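Local coordinates for transcriptional regulator, LacI family (Arthrobacter sp., PDB 4RKQ), which probably represses or otherwise regulates transcription in response to a small sugar-like effector, bound by its periplasmic-binding-protein-like effector domain, at residues I131-A136 against L196-L201; C221-M226 against P237-M242. All blocks are in the same frame, centred on the assembly; numbering follows the deposited sequence.

Contact 1. Residues I131-A136 against L196-L201. With EDO (1,2-ethanediol), chain F.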
loop_
_atom_site.group_PDB
_atom_site.type_symbol
_atom_site.label_atom_id
_atom_site.label_comp_id
_atom_site.label_asym_id
_atom_site.label_seq_id
_atom_site.Cartn_x
_atom_site.Cartn_y
_atom_site.Cartn_z
ATOM N N ILE A 131 0.103 -10.050 -29.189
ATOM C CA ILE A 131 -0.195 -9.988 -27.743
ATOM C C ILE A 131 0.949 -10.538 -26.907
ATOM O O ILE A 131 1.636 -11.462 -27.336
ATOM C CB ILE A 131 -1.496 -10.751 -27.455
ATOM C CG1 ILE A 131 -2.629 -9.992 -28.127
ATOM C CG2 ILE A 131 -1.759 -10.849 -25.952
ATOM C CD1 ILE A 131 -3.987 -10.647 -28.069
ATOM N N ALA A 132 1.173 -9.996 -25.707
ATOM C CA ALA A 132 2.185 -10.571 -24.809
ATOM C C ALA A 132 1.584 -10.704 -23.430
ATOM O O ALA A 132 0.727 -9.910 -23.069
ATOM C CB ALA A 132 3.429 -9.727 -24.776
ATOM N N TYR A 133 1.955 -11.767 -22.716
ATOM C CA TYR A 133 1.499 -11.974 -21.326
ATOM C C TYR A 133 2.752 -11.900 -20.502
ATOM O O TYR A 133 3.719 -12.554 -20.810
ATOM C CB TYR A 133 0.827 -13.337 -21.102
ATOM C CG TYR A 133 0.499 -13.555 -19.637
ATOM C CD1 TYR A 133 -0.453 -12.786 -18.996
ATOM C CD2 TYR A 133 1.190 -14.502 -18.891
ATOM C CE1 TYR A 133 -0.727 -12.964 -17.636
ATOM C CE2 TYR A 133 0.914 -14.700 -17.552
ATOM C CZ TYR A 133 -0.035 -13.941 -16.929
ATOM O OH TYR A 133 -0.263 -14.163 -15.584
ATOM N N LEU A 134 2.726 -11.083 -19.469
ATOM C CA LEU A 134 3.856 -10.938 -18.598
ATOM C C LEU A 134 3.527 -11.676 -17.301
ATOM O O LEU A 134 2.642 -11.299 -16.570
ATOM C CB LEU A 134 4.124 -9.453 -18.354
ATOM C CG LEU A 134 5.068 -9.178 -17.181
ATOM C CD1 LEU A 134 6.434 -9.797 -17.406
ATOM C CD2 LEU A 134 5.133 -7.686 -16.984
ATOM N N GLU A 135 4.322 -12.687 -17.007
ATOM C CA GLU A 135 4.069 -13.635 -15.937
ATOM C C GLU A 135 4.950 -13.250 -14.754
ATOM O O GLU A 135 6.057 -12.807 -14.943
ATOM C CB GLU A 135 4.497 -15.022 -16.469
ATOM C CG GLU A 135 4.515 -16.178 -15.498
ATOM C CD GLU A 135 3.123 -16.584 -15.105
ATOM O OE1 GLU A 135 2.439 -15.741 -14.500
ATOM O OE2 GLU A 135 2.716 -17.731 -15.396
ATOM N N ALA A 136 4.499 -13.507 -13.536
ATOM C CA ALA A 136 5.364 -13.326 -12.361
ATOM C C ALA A 136 6.136 -14.650 -12.152
ATOM O O ALA A 136 5.517 -15.725 -12.051
ATOM C CB ALA A 136 4.511 -13.025 -11.161
ATOM N N LEU A 196 -0.987 -8.206 -21.437
ATOM C CA LEU A 196 -1.721 -8.636 -20.236
ATOM C C LEU A 196 -0.680 -8.883 -19.146
ATOM O O LEU A 196 0.290 -9.594 -19.382
ATOM C CB LEU A 196 -2.502 -9.936 -20.467
ATOM C CG LEU A 196 -3.611 -9.900 -21.522
ATOM C CD1 LEU A 196 -4.161 -11.303 -21.729
ATOM C CD2 LEU A 196 -4.733 -8.955 -21.147
ATOM N N ALA A 197 -0.859 -8.277 -17.972
ATOM C CA ALA A 197 0.103 -8.453 -16.914
ATOM C C ALA A 197 -0.501 -9.269 -15.797
ATOM O O ALA A 197 -1.681 -9.179 -15.512
ATOM C CB ALA A 197 0.566 -7.108 -16.397
ATOM N N PHE A 198 0.358 -10.056 -15.174
ATOM C CA PHE A 198 0.026 -10.884 -14.028
ATOM C C PHE A 198 -0.787 -10.120 -12.980
ATOM O O PHE A 198 -1.748 -10.635 -12.445
ATOM C CB PHE A 198 1.348 -11.423 -13.424
ATOM C CG PHE A 198 1.153 -12.205 -12.189
ATOM C CD1 PHE A 198 0.818 -13.548 -12.249
ATOM C CD2 PHE A 198 1.266 -11.594 -10.940
ATOM C CE1 PHE A 198 0.600 -14.277 -11.081
ATOM C CE2 PHE A 198 1.048 -12.327 -9.768
ATOM C CZ PHE A 198 0.719 -13.666 -9.836
ATOM N N ASN A 199 -0.361 -8.900 -12.661
ATOM C CA ASN A 199 -1.133 -8.062 -11.819
ATOM C C ASN A 199 -0.875 -6.594 -12.097
ATOM O O ASN A 199 0.013 -6.242 -12.910
ATOM C CB ASN A 199 -0.869 -8.387 -10.316
ATOM C CG ASN A 199 0.576 -8.187 -9.900
ATOM O OD1 ASN A 199 1.369 -7.558 -10.591
ATOM N ND2 ASN A 199 0.918 -8.727 -8.736
ATOM N N ASP A 200 -1.627 -5.754 -11.389
ATOM C CA ASP A 200 -1.513 -4.274 -11.507
ATOM C C ASP A 200 -0.147 -3.685 -11.186
ATOM O O ASP A 200 0.288 -2.764 -11.858
ATOM C CB ASP A 200 -2.550 -3.556 -10.650
ATOM C CG ASP A 200 -3.993 -3.709 -11.163
ATOM O OD1 ASP A 200 -4.178 -4.252 -12.256
ATOM O OD2 ASP A 200 -4.933 -3.255 -10.439
ATOM N N LEU A 201 0.524 -4.179 -10.150
ATOM C CA LEU A 201 1.846 -3.691 -9.826
ATOM C C LEU A 201 2.806 -3.918 -11.010
ATOM O O LEU A 201 3.550 -3.005 -11.416
ATOM C CB LEU A 201 2.375 -4.423 -8.602
ATOM C CG LEU A 201 3.772 -4.020 -8.187
ATOM C CD1 LEU A 201 3.802 -2.554 -7.861
ATOM C CD2 LEU A 201 4.279 -4.882 -7.025
HETATM C C1 EDO F . -1.340 -10.440 -6.086
HETATM O O1 EDO F . -1.227 -9.110 -6.627
HETATM C C2 EDO F . -2.784 -10.885 -6.016
HETATM O O2 EDO F . -3.221 -10.984 -7.377
#

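Contact 2. Residues C221-M226 against P237-M242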
loop_
_atom_site.group_PDB
_atom_site.type_symbol
_atom_site.label_atom_id
_atom_site.label_comp_id
_atom_site.label_asym_id
_atom_site.label_seq_id
_atom_site.Cartn_x
_atom_site.Cartn_y
_atom_site.Cartn_z
ATOM N N CYS A 221 -0.276 0.588 -27.979
ATOM C CA CYS A 221 -0.307 -0.688 -27.211
ATOM C C CYS A 221 -1.304 -0.598 -26.034
ATOM O O CYS A 221 -1.348 0.397 -25.310
ATOM C CB CYS A 221 1.110 -1.067 -26.762
ATOM S SG CYS A 221 1.290 -2.756 -26.062
ATOM N N ALA A 222 -2.182 -1.589 -25.929
ATOM C CA ALA A 222 -3.121 -1.681 -24.849
ATOM C C ALA A 222 -2.455 -2.388 -23.652
ATOM O O ALA A 222 -1.540 -3.188 -23.816
ATOM C CB ALA A 222 -4.355 -2.437 -25.307
ATOM N N VAL A 223 -2.910 -2.078 -22.444
ATOM C CA VAL A 223 -2.394 -2.750 -21.251
ATOM C C VAL A 223 -3.580 -3.093 -20.351
ATOM O O VAL A 223 -4.494 -2.246 -20.123
ATOM C CB VAL A 223 -1.347 -1.909 -20.493
ATOM C CG1 VAL A 223 -0.841 -2.627 -19.231
ATOM C CG2 VAL A 223 -0.162 -1.559 -21.367
ATOM N N ILE A 224 -3.606 -4.350 -19.906
ATOM C CA ILE A 224 -4.576 -4.794 -18.944
ATOM C C ILE A 224 -3.902 -5.476 -17.745
ATOM O O ILE A 224 -3.072 -6.358 -17.895
ATOM C CB ILE A 224 -5.607 -5.771 -19.549
ATOM C CG1 ILE A 224 -6.298 -5.159 -20.778
ATOM C CG2 ILE A 224 -6.670 -6.105 -18.504
ATOM C CD1 ILE A 224 -7.280 -6.092 -21.453
ATOM N N GLY A 225 -4.284 -5.060 -16.543
ATOM C CA GLY A 225 -3.757 -5.700 -15.344
ATOM C C GLY A 225 -4.751 -6.619 -14.664
ATOM O O GLY A 225 -5.711 -7.079 -15.268
ATOM N N MET A 226 -4.493 -6.887 -13.391
ATOM C CA MET A 226 -5.375 -7.649 -12.534
ATOM C C MET A 226 -5.156 -7.196 -11.080
ATOM O O MET A 226 -4.020 -7.066 -10.612
ATOM C CB MET A 226 -5.140 -9.185 -12.685
ATOM C CG MET A 226 -5.768 -10.047 -11.570
ATOM S SD MET A 226 -5.765 -11.842 -11.902
ATOM C CE MET A 226 -6.999 -11.950 -13.198
ATOM N N PRO A 237 -1.481 6.477 -18.457
ATOM C CA PRO A 237 -2.953 6.405 -18.413
ATOM C C PRO A 237 -3.450 5.564 -17.252
ATOM O O PRO A 237 -2.691 4.709 -16.758
ATOM C CB PRO A 237 -3.298 5.688 -19.717
ATOM C CG PRO A 237 -2.113 4.827 -19.977
ATOM C CD PRO A 237 -0.906 5.573 -19.454
ATOM N N GLN A 238 -4.678 5.812 -16.832
ATOM C CA GLN A 238 -5.283 5.012 -15.805
ATOM C C GLN A 238 -5.459 3.589 -16.323
ATOM O O GLN A 238 -5.819 3.359 -17.482
ATOM C CB GLN A 238 -6.606 5.602 -15.386
ATOM C CG GLN A 238 -6.497 6.965 -14.739
ATOM C CD GLN A 238 -7.860 7.453 -14.288
ATOM O OE1 GLN A 238 -8.188 8.628 -14.381
ATOM N NE2 GLN A 238 -8.655 6.544 -13.818
ATOM N N LEU A 239 -5.225 2.643 -15.433
ATOM C CA LEU A 239 -4.953 1.264 -15.806
ATOM C C LEU A 239 -6.212 0.459 -15.877
ATOM O O LEU A 239 -6.980 0.383 -14.911
ATOM C CB LEU A 239 -3.985 0.617 -14.808
ATOM C CG LEU A 239 -3.702 -0.875 -14.947
ATOM C CD1 LEU A 239 -3.039 -1.189 -16.254
ATOM C CD2 LEU A 239 -2.824 -1.351 -13.801
ATOM N N SER A 240 -6.445 -0.138 -17.048
ATOM C CA SER A 240 -7.598 -1.015 -17.236
ATOM C C SER A 240 -7.221 -2.311 -16.565
ATOM O O SER A 240 -6.066 -2.720 -16.608
ATOM C CB SER A 240 -7.902 -1.260 -18.727
ATOM O OG SER A 240 -8.384 -0.058 -19.326
ATOM N N THR A 241 -8.178 -2.963 -15.935
ATOM C CA THR A 241 -7.805 -4.103 -15.120
ATOM C C THR A 241 -8.922 -5.111 -14.904
ATOM O O THR A 241 -10.100 -4.771 -14.930
ATOM C CB THR A 241 -7.286 -3.604 -13.752
ATOM O OG1 THR A 241 -6.819 -4.711 -12.989
ATOM C CG2 THR A 241 -8.365 -2.881 -12.948
ATOM N N MET A 242 -8.531 -6.363 -14.697
ATOM C CA MET A 242 -9.464 -7.366 -14.214
ATOM C C MET A 242 -9.483 -7.251 -12.669
ATOM O O MET A 242 -8.484 -7.529 -11.969
ATOM C CB MET A 242 -9.082 -8.759 -14.672
ATOM C CG MET A 242 -9.051 -8.990 -16.198
ATOM S SD MET A 242 -10.689 -8.767 -16.895
ATOM C CE MET A 242 -11.696 -9.818 -15.856
#

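Contact 1. Residues I131-A136 against L196-L201
Two neighbouring parallel strands of a LacI-family effector domain, with its periplasmic-binding-protein-like alternation of strand and helix, meet here, and the second, 194-197, runs through a short turn into helix 200-212. L196 makes two backbone bonds to the one strand, straddling Y133: its N donates to O of A132, and its O receives N of L134 at 2.9 Å, nearly along the C=O axis. The L196 side chain shares a sheet face with Y133 and crosses it at about a right angle, so that CB lies in the plane of the tyrosine ring, at its edge, 3.8 Å from CD1; V155 of helix 150-161 also packs on both residues. A197 turns its methyl to the other face, with L134, where helix 200-212 covers them. The ladder ends at F198, whose N reaches O of L134 at 3.0 Å with a more bent N-H...O angle of 142°. With CG of F198 anti to the backbone N (chi1 176°), the side chains of F198 and Y133 lie side by side, pointing the same way. CB of A136 sits over the centre of one F198 ring face, 3.6 Å from the centroid, a CH-pi contact, while OH of Y133 comes to the ring edge, 3.6 Å from CD1. R151 makes a cation-pi contact with this ring, and OE1 of E135, 3.5 Å from CD1 of F198, has its main partner in OG1 of T149. An alanine here removes the ring that A136 and R151 pack on, and the R151 guanidinium, though still bonded to O of F198, would probably be less firmly placed. N199 then takes the N-cap position, its OD1 accepting N of M202. A bound 1,2-ethanediol, probably from the crystallisation liquor, is held by N27, R151 and D227, consistent with an effector pocket; ND2 of N199 donates to its O1 at 3.0 Å.

Contact 2. Residues C221-M226 against P237-M242
Strands 222-225 and 240-242 run parallel in the same sheet of the periplasmic-binding-protein-like fold, but diverge at 36°, so the pairing is tight at one end and splayed at the other. The tight end is G225 to M226 against T241 and M242, where CA of G225 is 4.4 Å from CA of T241, and CA of M226 equally far from CA of M242. N of G225 donates to O of S240 at 2.9 Å, almost straight and in the carbonyl plane. The return bond, from N of M242 to O of G225, is also straight at hydrogen (178°), yet its donor stands well above the carbonyl plane. G225 has no side chain, and a CB there would stand tight against CD2 of L239. T241 OG1, anti to its backbone N, rests 3.3 Å from C of G225; its hydrogen bond goes to OD1 of D200. On the face with I224, the two methionines cross obliquely, and CE of M226 reaches CB of M242 at 4.1 Å, with H278 against both. Toward the start of the strands the contact loosens: V223 and L239 touch through CG1 and CD1 alone, at 4.0 Å, and S240 turns OG to T286 and to N of R283. Before the strand, partly exposed P237 and Q238 make no contact with 221-226, and Q238 instead packs on K208 of the second subunit. At the tight end, CA of M226 makes a CA-H...O contact with O of M242, 3.2 Å away.

Overall arrangement
Following the chain from the N terminus, strand 131-136 comes first, and contact 1 closes a loop of some sixty residues, through helix 150-161, strand 166-171 and helix 175-188, when strand 194-197 returns beside it. Helix 200-212 then leads to strand 222-225, where contact 2 opens; a short, helix-free loop closes it at strand 240-243. The two are in series, neither nested nor crossed. They share one sheet, in which 194-197 and 222-225 are neighbours, so the four strands stand in the order 131-136, 194-197, 222-225, 240-243 across it. The start of helix 200-212 links the contacts directly: N of D200 probably bonds to O of M226.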